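Long-range contact in uric acid degradation bifunctional protein PucL (Bacillus subtilis, PDB 6A4M), which probably oxidises uric acid as a urate oxidase and, as a bifunctional protein, also decarboxylates a later intermediate of the same degradation pathway: residues N34-G46 / M102-F114. Sequence-based numbering, arbitrary orientation.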
ATOM      1  N   ASN A  34      12.559   9.468  -0.377  1.00 31.99           N
ATOM      2  CA  ASN A  34      11.533  10.348   0.201  1.00 31.25           C
ATOM      3  C   ASN A  34      11.758  11.836  -0.135  1.00 30.96           C
ATOM      4  O   ASN A  34      11.459  12.720   0.670  1.00 30.71           O
ATOM      5  CB  ASN A  34      11.415  10.128   1.729  1.00 31.31           C
ATOM      6  CG  ASN A  34      10.660   8.857   2.102  1.00 31.23           C
ATOM      7  OD1 ASN A  34       9.934   8.270   1.293  1.00 30.41           O
ATOM      8  ND2 ASN A  34      10.808   8.442   3.362  1.00 30.70           N
ATOM      9  N   THR A  35      12.268  12.097  -1.339  1.00 31.02           N
ATOM     10  CA  THR A  35      12.536  13.463  -1.805  1.00 30.72           C
ATOM     11  C   THR A  35      11.245  14.265  -1.938  1.00 30.99           C
ATOM     12  O   THR A  35      11.215  15.452  -1.625  1.00 31.22           O
ATOM     13  CB  THR A  35      13.259  13.455  -3.163  1.00 30.50           C
ATOM     14  OG1 THR A  35      14.437  12.651  -3.069  1.00 31.27           O
ATOM     15  CG2 THR A  35      13.644  14.863  -3.596  1.00 30.40           C
ATOM     16  N   VAL A  36      10.195  13.615  -2.429  1.00 31.57           N
ATOM     17  CA  VAL A  36       8.849  14.176  -2.416  1.00 31.82           C
ATOM     18  C   VAL A  36       7.852  13.064  -2.073  1.00 32.56           C
ATOM     19  O   VAL A  36       7.915  11.960  -2.614  1.00 31.91           O
ATOM     20  CB  VAL A  36       8.498  14.897  -3.742  1.00 31.69           C
ATOM     21  CG1 VAL A  36       8.673  13.985  -4.951  1.00 31.70           C
ATOM     22  CG2 VAL A  36       7.089  15.476  -3.692  1.00 31.82           C
ATOM     23  N   VAL A  37       6.965  13.375  -1.135  1.00 33.64           N
ATOM     24  CA  VAL A  37       5.990  12.438  -0.604  1.00 34.01           C
ATOM     25  C   VAL A  37       4.638  13.145  -0.605  1.00 34.09           C
ATOM     26  O   VAL A  37       4.543  14.314  -0.227  1.00 35.12           O
ATOM     27  CB  VAL A  37       6.373  12.002   0.829  1.00 35.04           C
ATOM     28  CG1 VAL A  37       5.266  11.177   1.483  1.00 35.76           C
ATOM     29  CG2 VAL A  37       7.681  11.220   0.804  1.00 35.65           C
ATOM     30  N   GLY A  38       3.605  12.435  -1.044  1.00 32.86           N
ATOM     31  CA  GLY A  38       2.244  12.944  -1.037  1.00 32.13           C
ATOM     32  C   GLY A  38       1.359  11.967  -0.297  1.00 31.70           C
ATOM     33  O   GLY A  38       1.508  10.754  -0.452  1.00 30.47           O
ATOM     34  N   VAL A  39       0.444  12.496   0.510  1.00 31.45           N
ATOM     35  CA  VAL A  39      -0.512  11.676   1.236  1.00 31.61           C
ATOM     36  C   VAL A  39      -1.877  12.359   1.277  1.00 32.15           C
ATOM     37  O   VAL A  39      -1.977  13.588   1.308  1.00 32.06           O
ATOM     38  CB  VAL A  39      -0.017  11.338   2.664  1.00 31.42           C
ATOM     39  CG1 VAL A  39       0.010  12.574   3.559  1.00 31.75           C
ATOM     40  CG2 VAL A  39      -0.870  10.236   3.287  1.00 31.48           C
ATOM     41  N   ASP A  40      -2.919  11.534   1.278  1.00 32.56           N
ATOM     42  CA  ASP A  40      -4.293  11.985   1.309  1.00 32.52           C
ATOM     43  C   ASP A  40      -4.922  11.490   2.605  1.00 31.50           C
ATOM     44  O   ASP A  40      -5.253  10.306   2.733  1.00 30.26           O
ATOM     45  CB  ASP A  40      -5.028  11.435   0.096  1.00 33.98           C
ATOM     46  CG  ASP A  40      -6.218  12.251  -0.258  1.00 35.40           C
ATOM     47  OD1 ASP A  40      -7.201  12.251   0.511  1.00 35.99           O
ATOM     48  OD2 ASP A  40      -6.157  12.913  -1.307  1.00 38.55           O
ATOM     49  N   VAL A  41      -5.062  12.398   3.571  1.00 31.06           N
ATOM     50  CA  VAL A  41      -5.522  12.034   4.903  1.00 30.92           C
ATOM     51  C   VAL A  41      -7.034  12.185   5.014  1.00 31.35           C
ATOM     52  O   VAL A  41      -7.602  13.187   4.571  1.00 31.13           O
ATOM     53  CB  VAL A  41      -4.830  12.866   6.004  1.00 30.39           C
ATOM     54  CG1 VAL A  41      -5.333  12.455   7.389  1.00 30.11           C
ATOM     55  CG2 VAL A  41      -3.317  12.707   5.908  1.00 30.20           C
ATOM     56  N   THR A  42      -7.665  11.158   5.582  1.00 31.95           N
ATOM     57  CA  THR A  42      -9.029  11.228   6.088  1.00 32.84           C
ATOM     58  C   THR A  42      -8.928  11.099   7.613  1.00 34.35           C
ATOM     59  O   THR A  42      -8.238  10.205   8.115  1.00 34.68           O
ATOM     60  CB  THR A  42      -9.899  10.089   5.523  1.00 32.67           C
ATOM     61  OG1 THR A  42      -9.799  10.071   4.093  1.00 31.58           O
ATOM     62  CG2 THR A  42     -11.362  10.260   5.928  1.00 32.89           C
ATOM     63  N   CYS A  43      -9.597  11.998   8.336  1.00 35.35           N
ATOM     64  CA  CYS A  43      -9.564  12.012   9.799  1.00 36.38           C
ATOM     65  C   CYS A  43     -10.982  11.977  10.366  1.00 36.75           C
ATOM     66  O   CYS A  43     -11.825  12.775   9.968  1.00 36.96           O
ATOM     67  CB  CYS A  43      -8.832  13.252  10.298  1.00 36.85           C
ATOM     68  SG  CYS A  43      -8.598  13.274  12.089  1.00 37.83           S
ATOM     69  N   GLU A  44     -11.227  11.045  11.287  1.00 37.18           N
ATOM     70  CA  GLU A  44     -12.547  10.821  11.876  1.00 38.43           C
ATOM     71  C   GLU A  44     -12.388  10.663  13.389  1.00 39.10           C
ATOM     72  O   GLU A  44     -11.656   9.779  13.837  1.00 38.53           O
ATOM     73  CB  GLU A  44     -13.171   9.551  11.288  1.00 39.04           C
ATOM     74  CG  GLU A  44     -14.630   9.322  11.663  1.00 39.90           C
ATOM     75  CD  GLU A  44     -15.208   8.030  11.100  1.00 41.07           C
ATOM     76  OE1 GLU A  44     -14.464   7.241  10.477  1.00 42.30           O
ATOM     77  OE2 GLU A  44     -16.421   7.798  11.291  1.00 41.77           O
ATOM     78  N   ILE A  45     -13.074  11.504  14.165  1.00 40.32           N
ATOM     79  CA  ILE A  45     -12.976  11.468  15.631  1.00 42.17           C
ATOM     80  C   ILE A  45     -14.347  11.255  16.271  1.00 42.80           C
ATOM     81  O   ILE A  45     -15.342  11.820  15.815  1.00 42.11           O
ATOM     82  CB  ILE A  45     -12.263  12.726  16.193  1.00 42.87           C
ATOM     83  CG1 ILE A  45     -13.059  14.013  15.928  1.00 44.65           C
ATOM     84  CG2 ILE A  45     -10.866  12.836  15.589  1.00 42.75           C
ATOM     85  CD1 ILE A  45     -12.454  15.260  16.541  1.00 45.87           C
ATOM     86  N   GLY A  46     -14.388  10.421  17.312  1.00 45.26           N
ATOM     87  CA  GLY A  46     -15.630  10.087  18.024  1.00 46.14           C
ATOM     88  C   GLY A  46     -15.867  10.995  19.215  1.00 46.53           C
ATOM     89  O   GLY A  46     -15.000  11.132  20.080  1.00 49.03           O
ATOM     90  N   MET A 102     -11.993  14.113  23.015  1.00 56.09           N
ATOM     91  CA  MET A 102     -11.835  13.067  22.007  1.00 55.92           C
ATOM     92  C   MET A 102     -11.475  11.730  22.658  1.00 54.94           C
ATOM     93  O   MET A 102     -10.490  11.643  23.390  1.00 54.41           O
ATOM     94  CB  MET A 102     -10.731  13.471  21.027  1.00 56.56           C
ATOM     95  CG  MET A 102     -10.518  12.526  19.858  1.00 57.18           C
ATOM     96  SD  MET A 102      -9.004  12.914  18.965  1.00 57.53           S
ATOM     97  CE  MET A 102      -9.316  14.612  18.482  1.00 55.78           C
ATOM     98  N   ASP A 103     -12.276  10.701  22.376  1.00 54.21           N
ATOM     99  CA  ASP A 103     -12.050   9.339  22.886  1.00 54.15           C
ATOM    100  C   ASP A 103     -11.526   8.367  21.818  1.00 51.57           C
ATOM    101  O   ASP A 103     -10.691   7.513  22.119  1.00 52.11           O
ATOM    102  CB  ASP A 103     -13.346   8.784  23.496  1.00 55.56           C
ATOM    103  CG  ASP A 103     -13.866   9.632  24.655  1.00 56.92           C
ATOM    104  OD1 ASP A 103     -13.048  10.207  25.407  1.00 58.46           O
ATOM    105  OD2 ASP A 103     -15.101   9.724  24.816  1.00 58.05           O
ATOM    106  N   THR A 104     -12.026   8.491  20.587  1.00 49.05           N
ATOM    107  CA  THR A 104     -11.648   7.617  19.473  1.00 46.74           C
ATOM    108  C   THR A 104     -11.127   8.447  18.298  1.00 43.85           C
ATOM    109  O   THR A 104     -11.544   9.595  18.105  1.00 44.70           O
ATOM    110  CB  THR A 104     -12.859   6.788  18.994  1.00 47.53           C
ATOM    111  OG1 THR A 104     -13.539   6.230  20.122  1.00 48.40           O
ATOM    112  CG2 THR A 104     -12.423   5.648  18.074  1.00 49.46           C
ATOM    113  N   ILE A 105     -10.210   7.864  17.526  1.00 39.68           N
ATOM    114  CA  ILE A 105      -9.739   8.464  16.275  1.00 37.76           C
ATOM    115  C   ILE A 105      -9.425   7.378  15.239  1.00 36.30           C
ATOM    116  O   ILE A 105      -8.765   6.389  15.551  1.00 35.43           O
ATOM    117  CB  ILE A 105      -8.516   9.396  16.489  1.00 37.16           C
ATOM    118  CG1 ILE A 105      -8.132  10.097  15.175  1.00 37.31           C
ATOM    119  CG2 ILE A 105      -7.319   8.642  17.059  1.00 36.78           C
ATOM    120  CD1 ILE A 105      -7.234  11.303  15.362  1.00 37.48           C
ATOM    121  N   THR A 106      -9.926   7.570  14.019  1.00 35.09           N
ATOM    122  CA  THR A 106      -9.601   6.709  12.885  1.00 34.15           C
ATOM    123  C   THR A 106      -8.917   7.571  11.831  1.00 32.92           C
ATOM    124  O   THR A 106      -9.503   8.545  11.353  1.00 32.05           O
ATOM    125  CB  THR A 106     -10.859   6.059  12.271  1.00 34.17           C
ATOM    126  OG1 THR A 106     -11.660   5.479  13.306  1.00 34.28           O
ATOM    127  CG2 THR A 106     -10.478   4.975  11.265  1.00 33.95           C
ATOM    128  N   LEU A 107      -7.679   7.215  11.491  1.00 32.05           N
ATOM    129  CA  LEU A 107      -6.915   7.904  10.455  1.00 32.17           C
ATOM    130  C   LEU A 107      -6.685   6.987   9.261  1.00 32.19           C
ATOM    131  O   LEU A 107      -6.334   5.820   9.428  1.00 32.20           O
ATOM    132  CB  LEU A 107      -5.575   8.374  11.010  1.00 32.31           C
ATOM    133  CG  LEU A 107      -5.663   9.643  11.855  1.00 32.71           C
ATOM    134  CD1 LEU A 107      -4.509   9.724  12.839  1.00 33.21           C
ATOM    135  CD2 LEU A 107      -5.702  10.884  10.976  1.00 33.09           C
ATOM    136  N   THR A 108      -6.888   7.536   8.066  1.00 32.08           N
ATOM    137  CA  THR A 108      -6.617   6.854   6.807  1.00 32.51           C
ATOM    138  C   THR A 108      -5.615   7.699   6.033  1.00 32.46           C
ATOM    139  O   THR A 108      -5.802   8.910   5.910  1.00 32.38           O
ATOM    140  CB  THR A 108      -7.902   6.720   5.975  1.00 33.19           C
ATOM    141  OG1 THR A 108      -8.902   6.046   6.749  1.00 33.74           O
ATOM    142  CG2 THR A 108      -7.658   5.944   4.690  1.00 33.36           C
ATOM    143  N   GLY A 109      -4.567   7.061   5.513  1.00 32.09           N
ATOM    144  CA  GLY A 109      -3.519   7.749   4.757  1.00 32.00           C
ATOM    145  C   GLY A 109      -3.290   7.079   3.419  1.00 32.02           C
ATOM    146  O   GLY A 109      -2.737   5.985   3.372  1.00 31.66           O
ATOM    147  N   GLU A 110      -3.715   7.741   2.342  1.00 32.84           N
ATOM    148  CA  GLU A 110      -3.542   7.237   0.971  1.00 33.84           C
ATOM    149  C   GLU A 110      -2.338   7.877   0.289  1.00 32.80           C
ATOM    150  O   GLU A 110      -2.326   9.083   0.059  1.00 31.33           O
ATOM    151  CB  GLU A 110      -4.787   7.514   0.116  1.00 35.72           C
ATOM    152  CG  GLU A 110      -5.707   6.322  -0.085  1.00 37.32           C
ATOM    153  CD  GLU A 110      -6.576   6.478  -1.319  1.00 38.76           C
ATOM    154  OE1 GLU A 110      -6.028   6.401  -2.443  1.00 39.57           O
ATOM    155  OE2 GLU A 110      -7.802   6.670  -1.160  1.00 39.29           O
ATOM    156  N   ASP A 111      -1.354   7.053  -0.065  1.00 33.43           N
ATOM    157  CA  ASP A 111      -0.135   7.518  -0.721  1.00 33.46           C
ATOM    158  C   ASP A 111      -0.436   8.066  -2.107  1.00 32.74           C
ATOM    159  O   ASP A 111      -1.233   7.497  -2.847  1.00 33.19           O
ATOM    160  CB  ASP A 111       0.881   6.370  -0.822  1.00 34.73           C
ATOM    161  CG  ASP A 111       2.197   6.789  -1.474  1.00 36.22           C
ATOM    162  OD1 ASP A 111       2.684   7.902  -1.194  1.00 37.83           O
ATOM    163  OD2 ASP A 111       2.754   5.994  -2.262  1.00 37.34           O
ATOM    164  N   ILE A 112       0.183   9.195  -2.429  1.00 32.82           N
ATOM    165  CA  ILE A 112       0.220   9.718  -3.787  1.00 33.00           C
ATOM    166  C   ILE A 112       1.624   9.367  -4.289  1.00 32.80           C
ATOM    167  O   ILE A 112       2.579  10.079  -3.975  1.00 32.80           O
ATOM    168  CB  ILE A 112      -0.044  11.238  -3.828  1.00 32.81           C
ATOM    169  CG1 ILE A 112      -1.474  11.533  -3.360  1.00 32.49           C
ATOM    170  CG2 ILE A 112       0.169  11.782  -5.238  1.00 33.01           C
ATOM    171  CD1 ILE A 112      -1.731  12.981  -3.008  1.00 32.77           C
ATOM    172  N   PRO A 113       1.759   8.254  -5.046  1.00 32.64           N
ATOM    173  CA  PRO A 113       3.103   7.770  -5.370  1.00 32.54           C
ATOM    174  C   PRO A 113       3.829   8.658  -6.376  1.00 32.32           C
ATOM    175  O   PRO A 113       3.231   9.085  -7.364  1.00 32.35           O
ATOM    176  CB  PRO A 113       2.861   6.370  -5.957  1.00 32.42           C
ATOM    177  CG  PRO A 113       1.395   6.245  -6.184  1.00 32.67           C
ATOM    178  CD  PRO A 113       0.723   7.527  -5.799  1.00 32.63           C
ATOM    179  N   PHE A 114       5.100   8.940  -6.097  1.00 32.19           N
ATOM    180  CA  PHE A 114       5.960   9.684  -7.007  1.00 32.61           C
ATOM    181  C   PHE A 114       7.097   8.786  -7.478  1.00 33.28           C
ATOM    182  O   PHE A 114       7.728   8.114  -6.665  1.00 33.89           O
ATOM    183  CB  PHE A 114       6.490  10.946  -6.331  1.00 31.91           C
ATOM    184  CG  PHE A 114       5.441  12.002  -6.137  1.00 31.49           C
ATOM    185  CD1 PHE A 114       5.076  12.835  -7.187  1.00 31.17           C
ATOM    186  CD2 PHE A 114       4.800  12.151  -4.911  1.00 31.24           C
ATOM    187  CE1 PHE A 114       4.098  13.805  -7.017  1.00 31.07           C
ATOM    188  CE2 PHE A 114       3.823  13.120  -4.736  1.00 31.14           C
ATOM    189  CZ  PHE A 114       3.472  13.948  -5.790  1.00 30.95           C
TER
HETATM  190  O   HOH W   1       4.144   9.856  -1.826  1.00 21.19           O
HETATM  191  O   HOH W   2     -10.147   7.972   8.564  1.00 32.38           O
HETATM  192  O   HOH W   3     -13.253   7.086  15.109  1.00 22.75           O
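The two inner strands of a T-fold half, the sheet-and-helix-pair unit of urate oxidases, meet where V39-I45 runs antiparallel to I105-D111, and they illustrate how a regular ladder is dressed differently on its two faces. In the hydrogen-bonded pairs D40/E110, T42/T108 and E44/T106 the backbone binds both ways; T106 N reaches E44 O at 2.8 Å, nearly straight (173°), and G46 N to T104 O at 3.1 Å prolongs the ladder. Threonines T42 and T108 stand abreast on one face, with T42 CB 3.9 Å from T108 CB, and a water bonded to T108 OG1 and T106 O lies beside them. Toward M102 the other face is apolar. With its SG anti to the backbone N (chi1 -174°), C43 lies against L107 CD2 at 3.9 Å and near I105 CD1, while the bent chain of M102 crosses I45 at about a right angle, bringing CE 3.7 Å from I45 CG2. Beyond I112 the two backbones draw apart, yet F114 still meets V36. The F114 side chain reaches across to the partner strand: V36 CG2 sits over one face of its ring, 4.3 Å from the centroid, whereas G38 N meets the edge in plane, 3.8 Å from F114 CE2. A serine in place of F114 would probably leave V36 without its aromatic platform and open a gap beside G38. Strands 3-13 and 139-148 flank the pair within the sheet, and helix 84-98, from the connection between the two strands, packs F95 against C43, I105 and M102 and A92 against L107.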